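Local coordinates for aminotransferase (Psychrobacter arcticus 273-4, PDB 3IF2) that uses pyridoxal 5'-phosphate to transfer amino groups from amino acids to keto acids, possibly between valine and pyruvate, at the interface of chains A and B. Residues are numbered along the deposited sequence; one frame, centred on the assembly and turned at random. Chains: chain A/B, Aminotransferase.

The interface of chains A and B. Residues chain A 126, 241, 266-267, 292-293, 296; chain B 2, 4.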
ATOM      1  N   PHE A 126       3.786 -17.625  -1.093  1.00 36.87           N
ATOM      2  CA  PHE A 126       3.777 -18.989  -1.603  1.00 36.60           C
ATOM      3  C   PHE A 126       4.736 -19.255  -2.758  1.00 36.31           C
ATOM      4  O   PHE A 126       4.679 -20.310  -3.345  1.00 35.50           O
ATOM      5  CB  PHE A 126       2.351 -19.328  -2.038  1.00 37.14           C
ATOM      6  CG  PHE A 126       1.380 -19.362  -0.912  1.00 37.76           C
ATOM      7  CD1 PHE A 126       1.481 -20.363   0.062  1.00 38.12           C
ATOM      8  CD2 PHE A 126       0.333 -18.423  -0.829  1.00 38.64           C
ATOM      9  CE1 PHE A 126       0.581 -20.430   1.130  1.00 38.49           C
ATOM     10  CE2 PHE A 126      -0.591 -18.467   0.238  1.00 38.79           C
ATOM     11  CZ  PHE A 126      -0.464 -19.470   1.228  1.00 39.12           C
ATOM     12  N   PRO A 241      -2.654 -24.148  -2.042  1.00 38.85           N
ATOM     13  CA  PRO A 241      -3.920 -23.482  -2.259  1.00 37.99           C
ATOM     14  C   PRO A 241      -4.161 -23.074  -3.707  1.00 36.73           C
ATOM     15  O   PRO A 241      -3.220 -22.998  -4.507  1.00 36.27           O
ATOM     16  CB  PRO A 241      -3.802 -22.247  -1.372  1.00 38.20           C
ATOM     17  CG  PRO A 241      -2.400 -21.929  -1.404  1.00 38.62           C
ATOM     18  CD  PRO A 241      -1.709 -23.249  -1.357  1.00 38.89           C
ATOM     19  N   ASN A 266     -11.529 -23.947   2.709  1.00 37.87           N
ATOM     20  CA  ASN A 266     -10.271 -23.545   3.384  1.00 38.73           C
ATOM     21  C   ASN A 266      -8.977 -23.669   2.569  1.00 38.45           C
ATOM     22  O   ASN A 266      -7.964 -23.124   2.983  1.00 39.45           O
ATOM     23  CB  ASN A 266     -10.126 -24.192   4.766  1.00 39.22           C
ATOM     24  CG  ASN A 266     -11.208 -23.724   5.722  1.00 40.57           C
ATOM     25  OD1 ASN A 266     -12.310 -24.262   5.723  1.00 42.60           O
ATOM     26  ND2 ASN A 266     -10.904 -22.715   6.533  1.00 41.20           N
ATOM     27  N   ASN A 267      -9.006 -24.362   1.431  1.00 37.75           N
ATOM     28  CA  ASN A 267      -7.856 -24.423   0.543  1.00 37.58           C
ATOM     29  C   ASN A 267      -7.998 -23.434  -0.654  1.00 37.96           C
ATOM     30  O   ASN A 267      -7.252 -23.532  -1.637  1.00 38.15           O
ATOM     31  CB  ASN A 267      -7.623 -25.873   0.074  1.00 37.56           C
ATOM     32  CG  ASN A 267      -6.179 -26.136  -0.287  1.00 37.70           C
ATOM     33  OD1 ASN A 267      -5.272 -25.813   0.482  1.00 37.98           O
ATOM     34  ND2 ASN A 267      -5.952 -26.713  -1.456  1.00 37.78           N
ATOM     35  N   LYS A 292      -5.123 -18.892   8.760  1.00 35.60           N
ATOM     36  CA  LYS A 292      -3.662 -18.953   8.609  0.50 35.68           C
ATOM     37  C   LYS A 292      -3.160 -17.946   7.563  1.00 35.37           C
ATOM     38  O   LYS A 292      -2.176 -17.223   7.796  1.00 36.13           O
ATOM     39  CB  LYS A 292      -3.232 -20.399   8.273  0.50 35.91           C
ATOM     40  CG  LYS A 292      -1.733 -20.646   8.178  0.50 36.14           C
ATOM     41  CD  LYS A 292      -1.398 -22.132   8.283  0.50 36.17           C
ATOM     42  CE  LYS A 292       0.072 -22.377   7.991  0.50 35.92           C
ATOM     43  NZ  LYS A 292       0.921 -21.605   8.917  0.50 35.86           N
ATOM     44  N   VAL A 293      -3.848 -17.884   6.416  1.00 34.38           N
ATOM     45  CA  VAL A 293      -3.496 -16.944   5.329  1.00 33.03           C
ATOM     46  C   VAL A 293      -3.796 -15.474   5.730  1.00 33.44           C
ATOM     47  O   VAL A 293      -2.980 -14.589   5.469  1.00 35.00           O
ATOM     48  CB  VAL A 293      -4.231 -17.286   4.013  1.00 32.42           C
ATOM     49  CG1 VAL A 293      -3.981 -16.223   2.944  1.00 31.40           C
ATOM     50  CG2 VAL A 293      -3.813 -18.655   3.513  1.00 31.04           C
ATOM     51  N   ALA A 296      -1.247 -14.028   8.118  1.00 33.77           N
ATOM     52  CA  ALA A 296      -0.048 -13.680   7.321  1.00 32.54           C
ATOM     53  C   ALA A 296      -0.200 -12.316   6.659  1.00 32.06           C
ATOM     54  O   ALA A 296       0.696 -11.463   6.777  1.00 32.07           O
ATOM     55  CB  ALA A 296       0.233 -14.746   6.265  1.00 31.12           C
TER
HETATM   56  N   MSE B   2      -0.452 -25.850   5.182  1.00 41.91           N
HETATM   57  CA  MSE B   2      -0.244 -24.705   4.273  1.00 40.91           C
HETATM   58  C   MSE B   2       1.214 -24.276   4.434  1.00 40.79           C
HETATM   59  O   MSE B   2       1.576 -23.675   5.459  1.00 41.17           O
HETATM   60  CB  MSE B   2      -1.167 -23.547   4.662  1.00 40.38           C
HETATM   61  CG  MSE B   2      -2.561 -23.565   4.059  1.00 39.26           C
HETATM   62 SE   MSE B   2      -2.839 -22.237   2.700  0.75 36.48          SE
HETATM   63  CE  MSE B   2      -4.649 -22.767   2.248  1.00 36.70           C
ATOM     64  N   PHE B   4       4.467 -22.082   3.762  1.00 37.09           N
ATOM     65  CA  PHE B   4       4.880 -20.731   3.355  1.00 37.01           C
ATOM     66  C   PHE B   4       6.344 -20.721   2.951  1.00 36.46           C
ATOM     67  O   PHE B   4       7.115 -21.595   3.330  1.00 36.79           O
ATOM     68  CB  PHE B   4       4.724 -19.693   4.480  1.00 37.51           C
ATOM     69  CG  PHE B   4       3.310 -19.463   4.975  1.00 38.59           C
ATOM     70  CD1 PHE B   4       2.174 -19.689   4.174  1.00 39.21           C
ATOM     71  CD2 PHE B   4       3.122 -18.872   6.232  1.00 38.96           C
ATOM     72  CE1 PHE B   4       0.875 -19.425   4.663  1.00 39.60           C
ATOM     73  CE2 PHE B   4       1.827 -18.587   6.718  1.00 39.10           C
ATOM     74  CZ  PHE B   4       0.706 -18.865   5.932  1.00 39.28           C
TER
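The N-terminal loop of chain B, ahead of helix 6-12, lies against the start of helix 291-305 of chain A. Loops of chain A at A:Phe126, A:Pro241 and A:Asn266–A:Asn267 complete the site. B:Met2, a selenomethionine, enters as the main plug. Its chain bends at chi2 (-108°) and is then extended. The selenium SE lies 3.8 Å from CG2 of A:Val293 and 3.9 Å from CZ of A:Phe126. The terminal methyl CE lies 3.8 Å from CB of A:Pro241 and faces the backbone O of A:Asn266 and the side-chain amide oxygen OD1 of A:Asn267. A:Pro241 also caps one face of the A:Phe126 ring, with CG over its centre, which probably helps to hold that ring in place. Edge-to-face, with planes at 68°, B:Phe4 brings its CD1/CE1 edge to the rim of A:Phe126, on the side opposite A:Pro241. A:Phe126 CE1 lies in the plane of the B:Phe4 ring, 3.5 Å from its CD1. The tip of B:Phe4 reaches A:Lys292, with CZ 3.8 Å from CG. A:Lys292 starts with CG anti to the backbone N (chi1 -176°) and runs antiparallel to B:Met2. Its CE packs 3.7 Å from B:Met2 CB, and a bend at chi4 turns NZ toward the B:Phe4 rim. No hydrogen bond or salt bridge crosses here. The patch is mostly apolar packing that probably anchors the N-terminal segment of one subunit on the other. It recurs across the two-fold axis and probably helps hold the dimer.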